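Local coordinates for glucose-6-phosphate isomerase like protein (Thermus thermophilus, PDB 1WIW) that probably interconverts aldose and ketose sugar phosphates, as a glucose-6-phosphate or mannose-6-phosphate isomerase of the PGI/PMI family, at residues R22-T27 with A110-L115; G28-E33 with Y114-L119; E33-P38 with T64-E69; H39-Y44 with S54-W59. One frame throughout, in Å; residues are numbered along the deposited sequence.

Overall arrangement
Contacts 1 to 3 follow the linker between helix 17-23 and strand 39-45, contact 4 lies on that strand, and together they illustrate how a chain without regular structure can be held at several points to a sugar isomerase (SIS) type domain. Contacts 1 and 2 set residues 22-33 against successive turns of helix 110-121, their centres about 10 Å apart. Contact 3, its centre about 10 Å from that of contact 2, turns the linker past the start of strand 64-70. Contact 4, centred about 9 Å from contact 3, joins strand 39-45 to the loop after helix 48-54. Strands 39-45 and 64-70 are parallel neighbours, so contacts 3 and 4 share a sheet, and the centre of each is about 19 Å from that of contact 1.

Contact 1 of 4, residues R22-T27 with A110-L115; sequences RDLVGT and APYRYL
Leu-24 overlaps the inner half of Tyr-112, the two side chains running antiparallel, side by side: its CG lies 3.7 Å from Tyr-112 CD1, while its CD2 rests near CB and CG of the tyrosine. With chi1 at 163°, Tyr-112 CG stands anti to the backbone N, and from there the ring reaches from helix 110-121 to the loop. Its OH accepts the N-H of Gly-26 (N to OH 3.0 Å, 163° at the hydrogen) and is also hydrogen-bonded to Asp-132 of helix 125-139. Gly-26 belongs to a type II beta turn, Leu-24 to Thr-27, in the N-terminal SIS-type domain; at its phi of 96° a CB would jam against the carbonyl oxygen of Val-25. A phenylalanine in place of Tyr-112 would probably leave the Gly-26 N-H and the Asp-132 carboxylate without their common partner. Leu-24 O is gripped twice, by Thr-27 N and, on an in-plane lone pair, by Thr-27 OG1 at 2.7 Å. That same OG1 accepts from Arg-113 NE at 2.9 Å, close to the guanidinium plane. Leu-24 CD1 covers one guanidinium face, and NH2 of Arg-113 makes a salt bridge with Glu-20.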
loop_
_atom_site.group_PDB
_atom_site.type_symbol
_atom_site.label_atom_id
_atom_site.label_comp_id
_atom_site.label_asym_id
_atom_site.label_seq_id
_atom_site.Cartn_x
_atom_site.Cartn_y
_atom_site.Cartn_z
ATOM N N ARG B 22 21.356 -16.085 -6.761
ATOM C CA ARG B 22 22.059 -16.384 -8.001
ATOM C C ARG B 22 21.360 -17.404 -8.893
ATOM O O ARG B 22 21.308 -17.238 -10.110
ATOM C CB ARG B 22 23.472 -16.893 -7.712
ATOM C CG ARG B 22 24.278 -17.135 -8.984
ATOM C CD ARG B 22 25.666 -17.679 -8.698
ATOM N NE ARG B 22 26.519 -17.608 -9.883
ATOM C CZ ARG B 22 26.285 -18.261 -11.019
ATOM N NH1 ARG B 22 27.118 -18.130 -12.045
ATOM N NH2 ARG B 22 25.224 -19.048 -11.129
ATOM N N ASP B 23 20.824 -18.460 -8.288
ATOM C CA ASP B 23 20.169 -19.527 -9.048
ATOM C C ASP B 23 18.653 -19.410 -9.207
ATOM O O ASP B 23 18.013 -20.340 -9.696
ATOM C CB ASP B 23 20.484 -20.887 -8.407
ATOM C CG ASP B 23 21.959 -21.252 -8.485
ATOM O OD1 ASP B 23 22.727 -20.541 -9.171
ATOM O OD2 ASP B 23 22.346 -22.265 -7.864
ATOM N N LEU B 24 18.080 -18.275 -8.823
ATOM C CA LEU B 24 16.632 -18.092 -8.894
ATOM C C LEU B 24 15.935 -18.478 -10.197
ATOM O O LEU B 24 14.936 -19.195 -10.185
ATOM C CB LEU B 24 16.263 -16.643 -8.561
ATOM C CG LEU B 24 14.755 -16.386 -8.481
ATOM C CD1 LEU B 24 14.140 -17.255 -7.383
ATOM C CD2 LEU B 24 14.500 -14.905 -8.201
ATOM N N VAL B 25 16.448 -17.992 -11.316
ATOM C CA VAL B 25 15.845 -18.276 -12.609
ATOM C C VAL B 25 15.799 -19.772 -12.906
ATOM O O VAL B 25 16.824 -20.445 -12.891
ATOM C CB VAL B 25 16.610 -17.548 -13.738
ATOM C CG1 VAL B 25 16.124 -18.027 -15.109
ATOM C CG2 VAL B 25 16.412 -16.040 -13.599
ATOM N N GLY B 26 14.603 -20.285 -13.177
ATOM C CA GLY B 26 14.476 -21.700 -13.472
ATOM C C GLY B 26 14.096 -22.553 -12.271
ATOM O O GLY B 26 13.987 -23.772 -12.396
ATOM N N THR B 27 13.906 -21.933 -11.108
ATOM C CA THR B 27 13.505 -22.687 -9.920
ATOM C C THR B 27 12.002 -22.531 -9.710
ATOM O O THR B 27 11.398 -21.557 -10.175
ATOM C CB THR B 27 14.239 -22.200 -8.637
ATOM O OG1 THR B 27 13.899 -20.836 -8.369
ATOM C CG2 THR B 27 15.742 -22.323 -8.808
ATOM N N ALA B 110 10.105 -16.423 -3.301
ATOM C CA ALA B 110 8.991 -17.203 -3.824
ATOM C C ALA B 110 8.105 -16.468 -4.846
ATOM O O ALA B 110 7.511 -17.103 -5.719
ATOM C CB ALA B 110 8.137 -17.731 -2.672
ATOM N N PRO B 111 7.995 -15.126 -4.756
ATOM C CA PRO B 111 7.146 -14.446 -5.742
ATOM C C PRO B 111 7.505 -14.807 -7.181
ATOM O O PRO B 111 6.624 -14.982 -8.023
ATOM C CB PRO B 111 7.371 -12.973 -5.429
ATOM C CG PRO B 111 7.477 -12.996 -3.929
ATOM C CD PRO B 111 8.414 -14.185 -3.700
ATOM N N TYR B 112 8.798 -14.920 -7.465
ATOM C CA TYR B 112 9.229 -15.290 -8.809
ATOM C C TYR B 112 8.723 -16.683 -9.160
ATOM O O TYR B 112 8.257 -16.919 -10.274
ATOM C CB TYR B 112 10.758 -15.268 -8.930
ATOM C CG TYR B 112 11.279 -16.030 -10.149
ATOM C CD1 TYR B 112 11.566 -17.393 -10.075
ATOM C CD2 TYR B 112 11.419 -15.397 -11.388
ATOM C CE1 TYR B 112 11.979 -18.115 -11.211
ATOM C CE2 TYR B 112 11.826 -16.107 -12.528
ATOM C CZ TYR B 112 12.103 -17.466 -12.431
ATOM O OH TYR B 112 12.487 -18.172 -13.551
ATOM N N ARG B 113 8.819 -17.607 -8.209
ATOM C CA ARG B 113 8.389 -18.977 -8.449
ATOM C C ARG B 113 6.873 -19.088 -8.652
ATOM O O ARG B 113 6.413 -19.880 -9.479
ATOM C CB ARG B 113 8.885 -19.880 -7.311
ATOM C CG ARG B 113 10.411 -19.822 -7.158
ATOM C CD ARG B 113 10.952 -20.670 -6.002
ATOM N NE ARG B 113 12.398 -20.492 -5.857
ATOM C CZ ARG B 113 12.986 -19.975 -4.783
ATOM N NH1 ARG B 113 12.256 -19.590 -3.744
ATOM N NH2 ARG B 113 14.305 -19.818 -4.755
ATOM N N TYR B 114 6.091 -18.301 -7.919
ATOM C CA TYR B 114 4.639 -18.343 -8.108
ATOM C C TYR B 114 4.299 -17.807 -9.501
ATOM O O TYR B 114 3.490 -18.396 -10.224
ATOM C CB TYR B 114 3.905 -17.488 -7.064
ATOM C CG TYR B 114 3.716 -18.138 -5.707
ATOM C CD1 TYR B 114 4.650 -17.963 -4.688
ATOM C CD2 TYR B 114 2.587 -18.912 -5.436
ATOM C CE1 TYR B 114 4.464 -18.543 -3.424
ATOM C CE2 TYR B 114 2.387 -19.496 -4.184
ATOM C CZ TYR B 114 3.327 -19.309 -3.183
ATOM O OH TYR B 114 3.132 -19.882 -1.945
ATOM N N LEU B 115 4.915 -16.685 -9.870
ATOM C CA LEU B 115 4.664 -16.072 -11.175
ATOM C C LEU B 115 5.040 -17.008 -12.319
ATOM O O LEU B 115 4.287 -17.155 -13.284
ATOM C CB LEU B 115 5.443 -14.758 -11.316
ATOM C CG LEU B 115 5.297 -14.067 -12.683
ATOM C CD1 LEU B 115 3.843 -13.700 -12.945
ATOM C CD2 LEU B 115 6.164 -12.838 -12.721
#

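Contact 2 of 4, residues G28-E33 with Y114-L119; sequences GPVPGE and YLRFLL
Gly-28 O is gripped by Arg-116 NH2 at 2.9 Å and by a water. The bond from NH2 is bent, 136° at the hydrogen, and the donor lies above the carbonyl plane, although the oxygen itself lies close to the plane of the guanidinium. The water donates to Gly-28 O and weakly accepts from Arg-116 NH1. A second water accepts a hydrogen bond from Arg-116 NH2 and donates one to Pro-29 O, 2.8 Å from the water oxygen. Arg-116 CG is anti to the backbone N (chi1 174°), and the chain continues extended to NE, spanning the distance from helix 110-121 of the N-terminal SIS-type domain to the linker between helix 17-23 and strand 39-45; Val-30 CG2 approaches its NH1 to 3.7 Å. An alanine here would probably leave Gly-28 O without its charged donor and both waters without one of their partners.

At the next residue of the helix, Phe-117 has Pro-29 O at its edge, 3.6 Å from CD2. The Pro-29 and Phe-117 side chains cross at about a right angle, CG 4.0 Å from CD2, whereas Pro-31 runs antiparallel beside the ring, its CA 3.9 Å from CE2. The chemistry is thus divided: Gly-28 O meets the guanidinium directly and Pro-29 O through a water, while the proline rings pack against Phe-117 CD2 and CE2, whose C-H groups are probably mildly favourable neighbours for the Pro-29 oxygen.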
loop_
_atom_site.group_PDB
_atom_site.type_symbol
_atom_site.label_atom_id
_atom_site.label_comp_id
_atom_site.label_asym_id
_atom_site.label_seq_id
_atom_site.Cartn_x
_atom_site.Cartn_y
_atom_site.Cartn_z
ATOM N N GLY B 28 11.401 -23.491 -9.015
ATOM C CA GLY B 28 9.975 -23.436 -8.765
ATOM C C GLY B 28 9.239 -24.535 -9.511
ATOM O O GLY B 28 9.770 -25.087 -10.477
ATOM N N PRO B 29 8.007 -24.868 -9.096
ATOM C CA PRO B 29 7.221 -25.917 -9.753
ATOM C C PRO B 29 6.821 -25.583 -11.182
ATOM O O PRO B 29 6.619 -24.420 -11.538
ATOM C CB PRO B 29 6.007 -26.052 -8.847
ATOM C CG PRO B 29 5.796 -24.639 -8.399
ATOM C CD PRO B 29 7.210 -24.206 -8.048
ATOM N N VAL B 30 6.705 -26.633 -11.984
ATOM C CA VAL B 30 6.320 -26.539 -13.382
ATOM C C VAL B 30 4.985 -27.272 -13.510
ATOM O O VAL B 30 4.821 -28.367 -12.968
ATOM C CB VAL B 30 7.370 -27.235 -14.277
ATOM C CG1 VAL B 30 6.899 -27.278 -15.716
ATOM C CG2 VAL B 30 8.699 -26.499 -14.175
ATOM N N PRO B 31 4.009 -26.675 -14.212
ATOM C CA PRO B 31 2.720 -27.356 -14.352
ATOM C C PRO B 31 2.863 -28.662 -15.126
ATOM O O PRO B 31 3.549 -28.719 -16.148
ATOM C CB PRO B 31 1.853 -26.321 -15.071
ATOM C CG PRO B 31 2.843 -25.529 -15.854
ATOM C CD PRO B 31 3.998 -25.373 -14.899
ATOM N N GLY B 32 2.227 -29.712 -14.619
ATOM C CA GLY B 32 2.302 -31.008 -15.268
ATOM C C GLY B 32 1.069 -31.350 -16.083
ATOM O O GLY B 32 0.887 -32.499 -16.484
ATOM N N GLU B 33 0.220 -30.359 -16.331
ATOM C CA GLU B 33 -0.989 -30.588 -17.108
ATOM C C GLU B 33 -1.553 -29.288 -17.662
ATOM O O GLU B 33 -1.226 -28.202 -17.182
ATOM C CB GLU B 33 -2.035 -31.305 -16.250
ATOM C CG GLU B 33 -2.478 -30.543 -15.010
ATOM C CD GLU B 33 -3.204 -31.434 -14.018
ATOM O OE1 GLU B 33 -3.817 -30.902 -13.070
ATOM O OE2 GLU B 33 -3.154 -32.671 -14.182
ATOM N N TYR B 114 6.091 -18.301 -7.919
ATOM C CA TYR B 114 4.639 -18.343 -8.108
ATOM C C TYR B 114 4.299 -17.807 -9.501
ATOM O O TYR B 114 3.490 -18.396 -10.224
ATOM C CB TYR B 114 3.905 -17.488 -7.064
ATOM C CG TYR B 114 3.716 -18.138 -5.707
ATOM C CD1 TYR B 114 4.650 -17.963 -4.688
ATOM C CD2 TYR B 114 2.587 -18.912 -5.436
ATOM C CE1 TYR B 114 4.464 -18.543 -3.424
ATOM C CE2 TYR B 114 2.387 -19.496 -4.184
ATOM C CZ TYR B 114 3.327 -19.309 -3.183
ATOM O OH TYR B 114 3.132 -19.882 -1.945
ATOM N N LEU B 115 4.915 -16.685 -9.870
ATOM C CA LEU B 115 4.664 -16.072 -11.175
ATOM C C LEU B 115 5.040 -17.008 -12.319
ATOM O O LEU B 115 4.287 -17.155 -13.284
ATOM C CB LEU B 115 5.443 -14.758 -11.316
ATOM C CG LEU B 115 5.297 -14.067 -12.683
ATOM C CD1 LEU B 115 3.843 -13.700 -12.945
ATOM C CD2 LEU B 115 6.164 -12.838 -12.721
ATOM N N ARG B 116 6.208 -17.634 -12.200
ATOM C CA ARG B 116 6.686 -18.570 -13.213
ATOM C C ARG B 116 5.656 -19.678 -13.428
ATOM O O ARG B 116 5.349 -20.049 -14.562
ATOM C CB ARG B 116 8.029 -19.165 -12.778
ATOM C CG ARG B 116 8.577 -20.278 -13.679
ATOM C CD ARG B 116 10.079 -20.449 -13.453
ATOM N NE ARG B 116 10.654 -21.569 -14.197
ATOM C CZ ARG B 116 10.617 -22.835 -13.790
ATOM N NH1 ARG B 116 11.168 -23.796 -14.530
ATOM N NH2 ARG B 116 10.034 -23.143 -12.634
ATOM N N PHE B 117 5.110 -20.196 -12.334
ATOM C CA PHE B 117 4.111 -21.251 -12.429
ATOM C C PHE B 117 2.872 -20.754 -13.167
ATOM O O PHE B 117 2.380 -21.427 -14.073
ATOM C CB PHE B 117 3.727 -21.754 -11.034
ATOM C CG PHE B 117 2.669 -22.826 -11.048
ATOM C CD1 PHE B 117 1.322 -22.498 -10.907
ATOM C CD2 PHE B 117 3.020 -24.165 -11.218
ATOM C CE1 PHE B 117 0.337 -23.491 -10.932
ATOM C CE2 PHE B 117 2.044 -25.164 -11.246
ATOM C CZ PHE B 117 0.701 -24.827 -11.102
ATOM N N LEU B 118 2.374 -19.578 -12.788
ATOM C CA LEU B 118 1.189 -19.009 -13.435
ATOM C C LEU B 118 1.388 -18.761 -14.925
ATOM O O LEU B 118 0.507 -19.055 -15.730
ATOM C CB LEU B 118 0.767 -17.697 -12.764
ATOM C CG LEU B 118 0.087 -17.789 -11.396
ATOM C CD1 LEU B 118 -0.384 -16.408 -10.955
ATOM C CD2 LEU B 118 -1.102 -18.733 -11.483
ATOM N N LEU B 119 2.542 -18.222 -15.304
ATOM C CA LEU B 119 2.793 -17.963 -16.715
ATOM C C LEU B 119 2.824 -19.274 -17.500
ATOM O O LEU B 119 2.268 -19.362 -18.594
ATOM C CB LEU B 119 4.109 -17.198 -16.901
ATOM C CG LEU B 119 4.167 -15.792 -16.287
ATOM C CD1 LEU B 119 5.483 -15.122 -16.663
ATOM C CD2 LEU B 119 2.994 -14.958 -16.790
HETATM O O HOH W 1 12.085 -25.414 -12.320
HETATM O O HOH W 2 7.782 -22.035 -10.815
#

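Contact 3 of 4, residues E33-P38 with T64-E69; sequences EAYPGP and TLFLLE
Pro-38 O receives the backbone N-H of Thr-64 at 3.1 Å, nearly along the C=O axis and with 173° at the hydrogen. Residues 33-38 form no strand; they bend through an inverse gamma turn centred on Ala-34 and a cis peptide before Pro-38, passing the start of strand 64-70. The next bond comes from a side chain: Thr-64 OG1, anti to its carbonyl carbon (chi1 -57°), donates to Pro-36 O at 2.9 Å from slightly outside the carbonyl plane. The hydroxyl oxygen also lies 3.4 Å from Pro-36 CD.

Beyond this polar pair, Tyr-35 and Phe-66 form a T-shaped stack, centroids 5.1 Å apart and planes at 83°. Phe-66 offers its edge: CZ lies 3.6 Å from Tyr-35 CG, and CE1 stands over the centre of the tyrosine face. The opposite face of Tyr-35 carries Glu-33 CG, offset toward the rim, while Thr-64 CG2 lies over one face of Phe-66. Glu-33 in turn salt-bridges Arg-90. The stack sits between the parallel sheet of the N-terminal SIS-type domain and helix 110-121 packed on it: Tyr-35 touches Val-92 of strand 90-95 and Phe-117 of the helix, and Phe-66 packs on Ala-41 of strand 39-45 and Leu-118 of that same helix.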
loop_
_atom_site.group_PDB
_atom_site.type_symbol
_atom_site.label_atom_id
_atom_site.label_comp_id
_atom_site.label_asym_id
_atom_site.label_seq_id
_atom_site.Cartn_x
_atom_site.Cartn_y
_atom_site.Cartn_z
ATOM N N GLU B 33 0.220 -30.359 -16.331
ATOM C CA GLU B 33 -0.989 -30.588 -17.108
ATOM C C GLU B 33 -1.553 -29.288 -17.662
ATOM O O GLU B 33 -1.226 -28.202 -17.182
ATOM C CB GLU B 33 -2.035 -31.305 -16.250
ATOM C CG GLU B 33 -2.478 -30.543 -15.010
ATOM C CD GLU B 33 -3.204 -31.434 -14.018
ATOM O OE1 GLU B 33 -3.817 -30.902 -13.070
ATOM O OE2 GLU B 33 -3.154 -32.671 -14.182
ATOM N N ALA B 34 -2.396 -29.408 -18.682
ATOM C CA ALA B 34 -3.002 -28.246 -19.317
ATOM C C ALA B 34 -4.270 -27.821 -18.588
ATOM O O ALA B 34 -5.371 -28.248 -18.941
ATOM C CB ALA B 34 -3.319 -28.553 -20.774
ATOM N N TYR B 35 -4.110 -26.980 -17.572
ATOM C CA TYR B 35 -5.247 -26.494 -16.804
ATOM C C TYR B 35 -6.260 -25.862 -17.744
ATOM O O TYR B 35 -5.929 -24.963 -18.515
ATOM C CB TYR B 35 -4.779 -25.474 -15.766
ATOM C CG TYR B 35 -3.867 -26.075 -14.727
ATOM C CD1 TYR B 35 -4.378 -26.868 -13.702
ATOM C CD2 TYR B 35 -2.485 -25.893 -14.794
ATOM C CE1 TYR B 35 -3.538 -27.468 -12.769
ATOM C CE2 TYR B 35 -1.636 -26.491 -13.866
ATOM C CZ TYR B 35 -2.170 -27.276 -12.860
ATOM O OH TYR B 35 -1.337 -27.876 -11.948
ATOM N N PRO B 36 -7.514 -26.330 -17.694
ATOM C CA PRO B 36 -8.572 -25.798 -18.554
ATOM C C PRO B 36 -8.907 -24.344 -18.245
ATOM O O PRO B 36 -9.134 -23.981 -17.092
ATOM C CB PRO B 36 -9.740 -26.733 -18.270
ATOM C CG PRO B 36 -9.544 -27.058 -16.822
ATOM C CD PRO B 36 -8.057 -27.334 -16.762
ATOM N N GLY B 37 -8.927 -23.517 -19.284
ATOM C CA GLY B 37 -9.253 -22.117 -19.105
ATOM C C GLY B 37 -10.758 -21.966 -19.015
ATOM O O GLY B 37 -11.474 -22.950 -19.207
ATOM N N PRO B 38 -11.275 -20.762 -18.715
ATOM C CA PRO B 38 -10.502 -19.543 -18.461
ATOM C C PRO B 38 -9.700 -19.653 -17.165
ATOM O O PRO B 38 -9.967 -20.522 -16.331
ATOM C CB PRO B 38 -11.580 -18.464 -18.397
ATOM C CG PRO B 38 -12.725 -19.194 -17.790
ATOM C CD PRO B 38 -12.715 -20.508 -18.540
ATOM N N THR B 64 -10.342 -22.869 -14.331
ATOM C CA THR B 64 -9.446 -23.099 -13.208
ATOM C C THR B 64 -9.202 -21.834 -12.397
ATOM O O THR B 64 -9.005 -20.749 -12.947
ATOM C CB THR B 64 -8.070 -23.621 -13.677
ATOM O OG1 THR B 64 -8.239 -24.823 -14.434
ATOM C CG2 THR B 64 -7.176 -23.909 -12.483
ATOM N N LEU B 65 -9.217 -21.989 -11.079
ATOM C CA LEU B 65 -8.970 -20.883 -10.169
ATOM C C LEU B 65 -7.713 -21.250 -9.394
ATOM O O LEU B 65 -7.701 -22.225 -8.644
ATOM C CB LEU B 65 -10.156 -20.697 -9.214
ATOM C CG LEU B 65 -10.104 -19.619 -8.121
ATOM C CD1 LEU B 65 -9.169 -20.052 -7.009
ATOM C CD2 LEU B 65 -9.664 -18.284 -8.711
ATOM N N PHE B 66 -6.646 -20.486 -9.606
ATOM C CA PHE B 66 -5.394 -20.738 -8.910
ATOM C C PHE B 66 -5.386 -19.972 -7.595
ATOM O O PHE B 66 -5.417 -18.742 -7.574
ATOM C CB PHE B 66 -4.211 -20.309 -9.775
ATOM C CG PHE B 66 -4.020 -21.159 -10.994
ATOM C CD1 PHE B 66 -3.579 -22.473 -10.878
ATOM C CD2 PHE B 66 -4.294 -20.652 -12.258
ATOM C CE1 PHE B 66 -3.417 -23.275 -12.007
ATOM C CE2 PHE B 66 -4.135 -21.445 -13.395
ATOM C CZ PHE B 66 -3.697 -22.758 -13.268
ATOM N N LEU B 67 -5.357 -20.718 -6.498
ATOM C CA LEU B 67 -5.351 -20.133 -5.162
ATOM C C LEU B 67 -3.907 -20.166 -4.671
ATOM O O LEU B 67 -3.421 -21.210 -4.253
ATOM C CB LEU B 67 -6.248 -20.970 -4.248
ATOM C CG LEU B 67 -7.066 -20.279 -3.158
ATOM C CD1 LEU B 67 -7.873 -19.138 -3.758
ATOM C CD2 LEU B 67 -7.990 -21.305 -2.503
ATOM N N LEU B 68 -3.222 -19.026 -4.737
ATOM C CA LEU B 68 -1.823 -18.949 -4.320
ATOM C C LEU B 68 -1.714 -18.691 -2.819
ATOM O O LEU B 68 -1.617 -17.543 -2.377
ATOM C CB LEU B 68 -1.106 -17.847 -5.113
ATOM C CG LEU B 68 -1.385 -17.859 -6.622
ATOM C CD1 LEU B 68 -0.518 -16.825 -7.327
ATOM C CD2 LEU B 68 -1.111 -19.245 -7.187
ATOM N N GLU B 69 -1.724 -19.773 -2.046
ATOM C CA GLU B 69 -1.664 -19.697 -0.591
ATOM C C GLU B 69 -0.248 -19.494 -0.072
ATOM O O GLU B 69 0.384 -20.431 0.429
ATOM C CB GLU B 69 -2.261 -20.970 0.009
ATOM C CG GLU B 69 -3.643 -21.277 -0.533
ATOM C CD GLU B 69 -4.255 -22.528 0.065
ATOM O OE1 GLU B 69 -5.376 -22.890 -0.357
ATOM O OE2 GLU B 69 -3.626 -23.146 0.951
#

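Contact 4 of 4, residues H39-Y44 with S54-W59; sequences HAALGY and SGLPDW
Leu-56 starts with CB 4.1 Å from Ala-41 N; its CG is anti to the carbonyl carbon (chi1 -68°), and there the side chain forks. One methyl, CD1, meets Ala-41 CB at 3.9 Å; the other, CD2, lies 3.8 Å from His-39 CB and close to His-39 O. The leucine sits in a beta-alpha-beta crossover, in the loop that leads from helix 48-54 toward strand 64-70, and it covers strand 39-45, an edge strand of the sheet within this chain.

The backbones meet just beyond it. Ala-41 N donates to Pro-57 O at 2.9 Å with 163° at the hydrogen, while Ala-40 and Leu-42 bond to Phe-66 in the neighbouring strand, so the loop engages the strand's other edge. Ala-41 O in turn faces Asp-58 CA at 3.3 Å, a nearly straight C-H...O contact of 172°. Pro-57 adds its ring, CD reaching to 3.3 Å from His-39 O and CG lying near Ala-40 CB.

The loop's own start is shaped by an ST turn, in which Ser-54 OG accepts from Leu-56 N at 3.1 Å, and by Gly-55, which leaves the helix with positive phi. Further on, Asp-58 O is buried without a polar partner in the model, and Leu-42 CB lies 4.0 Å from that oxygen.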
loop_
_atom_site.group_PDB
_atom_site.type_symbol
_atom_site.label_atom_id
_atom_site.label_comp_id
_atom_site.label_asym_id
_atom_site.label_seq_id
_atom_site.Cartn_x
_atom_site.Cartn_y
_atom_site.Cartn_z
ATOM N N HIS B 39 -8.723 -18.767 -17.000
ATOM C CA HIS B 39 -7.864 -18.791 -15.822
ATOM C C HIS B 39 -8.100 -17.633 -14.860
ATOM O O HIS B 39 -8.390 -16.513 -15.268
ATOM C CB HIS B 39 -6.397 -18.776 -16.254
ATOM C CG HIS B 39 -6.047 -19.843 -17.244
ATOM N ND1 HIS B 39 -6.168 -21.187 -16.964
ATOM C CD2 HIS B 39 -5.576 -19.762 -18.512
ATOM C CE1 HIS B 39 -5.786 -21.889 -18.016
ATOM N NE2 HIS B 39 -5.422 -21.049 -18.968
ATOM N N ALA B 40 -7.960 -17.919 -13.571
ATOM C CA ALA B 40 -8.123 -16.906 -12.539
ATOM C C ALA B 40 -7.136 -17.208 -11.417
ATOM O O ALA B 40 -6.732 -18.357 -11.227
ATOM C CB ALA B 40 -9.558 -16.918 -12.008
ATOM N N ALA B 41 -6.735 -16.175 -10.687
ATOM C CA ALA B 41 -5.808 -16.355 -9.586
ATOM C C ALA B 41 -6.082 -15.380 -8.449
ATOM O O ALA B 41 -6.399 -14.210 -8.668
ATOM C CB ALA B 41 -4.376 -16.199 -10.073
ATOM N N LEU B 42 -5.966 -15.889 -7.230
ATOM C CA LEU B 42 -6.168 -15.100 -6.024
ATOM C C LEU B 42 -4.980 -15.470 -5.149
ATOM O O LEU B 42 -4.794 -16.639 -4.820
ATOM C CB LEU B 42 -7.480 -15.501 -5.347
ATOM C CG LEU B 42 -7.889 -14.752 -4.078
ATOM C CD1 LEU B 42 -7.970 -13.258 -4.351
ATOM C CD2 LEU B 42 -9.231 -15.277 -3.608
ATOM N N GLY B 43 -4.167 -14.486 -4.784
ATOM C CA GLY B 43 -2.999 -14.791 -3.983
ATOM C C GLY B 43 -2.934 -14.178 -2.601
ATOM O O GLY B 43 -3.560 -13.156 -2.325
ATOM N N TYR B 44 -2.157 -14.825 -1.736
ATOM C CA TYR B 44 -1.956 -14.388 -0.362
ATOM C C TYR B 44 -0.475 -14.498 -0.024
ATOM O O TYR B 44 0.224 -15.369 -0.550
ATOM C CB TYR B 44 -2.757 -15.267 0.599
ATOM C CG TYR B 44 -4.231 -15.331 0.272
ATOM C CD1 TYR B 44 -4.717 -16.219 -0.684
ATOM C CD2 TYR B 44 -5.135 -14.477 0.900
ATOM C CE1 TYR B 44 -6.073 -16.256 -1.006
ATOM C CE2 TYR B 44 -6.487 -14.505 0.586
ATOM C CZ TYR B 44 -6.949 -15.395 -0.365
ATOM O OH TYR B 44 -8.290 -15.417 -0.671
ATOM N N SER B 54 0.250 -11.221 -12.888
ATOM C CA SER B 54 -0.302 -12.034 -13.962
ATOM C C SER B 54 -1.428 -11.304 -14.686
ATOM O O SER B 54 -1.677 -11.544 -15.864
ATOM C CB SER B 54 -0.840 -13.349 -13.399
ATOM O OG SER B 54 -2.049 -13.124 -12.692
ATOM N N GLY B 55 -2.114 -10.416 -13.978
ATOM C CA GLY B 55 -3.210 -9.684 -14.589
ATOM C C GLY B 55 -4.478 -10.515 -14.688
ATOM O O GLY B 55 -5.511 -10.033 -15.154
ATOM N N LEU B 56 -4.402 -11.770 -14.259
ATOM C CA LEU B 56 -5.558 -12.664 -14.288
ATOM C C LEU B 56 -6.668 -12.147 -13.376
ATOM O O LEU B 56 -6.406 -11.448 -12.398
ATOM C CB LEU B 56 -5.159 -14.066 -13.814
ATOM C CG LEU B 56 -4.227 -14.926 -14.664
ATOM C CD1 LEU B 56 -3.844 -16.174 -13.891
ATOM C CD2 LEU B 56 -4.922 -15.300 -15.967
ATOM N N PRO B 57 -7.931 -12.470 -13.692
ATOM C CA PRO B 57 -9.012 -11.998 -12.823
ATOM C C PRO B 57 -8.863 -12.679 -11.462
ATOM O O PRO B 57 -8.257 -13.747 -11.368
ATOM C CB PRO B 57 -10.273 -12.428 -13.572
ATOM C CG PRO B 57 -9.822 -13.630 -14.342
ATOM C CD PRO B 57 -8.470 -13.201 -14.851
ATOM N N ASP B 58 -9.408 -12.061 -10.416
ATOM C CA ASP B 58 -9.301 -12.606 -9.064
ATOM C C ASP B 58 -10.386 -13.613 -8.701
ATOM O O ASP B 58 -10.520 -13.991 -7.537
ATOM C CB ASP B 58 -9.308 -11.469 -8.036
ATOM C CG ASP B 58 -10.666 -10.797 -7.914
ATOM O OD1 ASP B 58 -11.186 -10.303 -8.936
ATOM O OD2 ASP B 58 -11.215 -10.759 -6.792
ATOM N N TRP B 59 -11.158 -14.052 -9.689
ATOM C CA TRP B 59 -12.216 -15.018 -9.434
ATOM C C TRP B 59 -12.810 -15.551 -10.731
ATOM O O TRP B 59 -12.787 -14.876 -11.762
ATOM C CB TRP B 59 -13.312 -14.379 -8.577
ATOM C CG TRP B 59 -14.336 -15.356 -8.080
ATOM C CD1 TRP B 59 -15.559 -15.623 -8.633
ATOM C CD2 TRP B 59 -14.212 -16.220 -6.944
ATOM N NE1 TRP B 59 -16.203 -16.600 -7.909
ATOM C CE2 TRP B 59 -15.398 -16.984 -6.867
ATOM C CE3 TRP B 59 -13.212 -16.423 -5.982
ATOM C CZ2 TRP B 59 -15.613 -17.939 -5.864
ATOM C CZ3 TRP B 59 -13.425 -17.374 -4.984
ATOM C CH2 TRP B 59 -14.619 -18.119 -4.935
#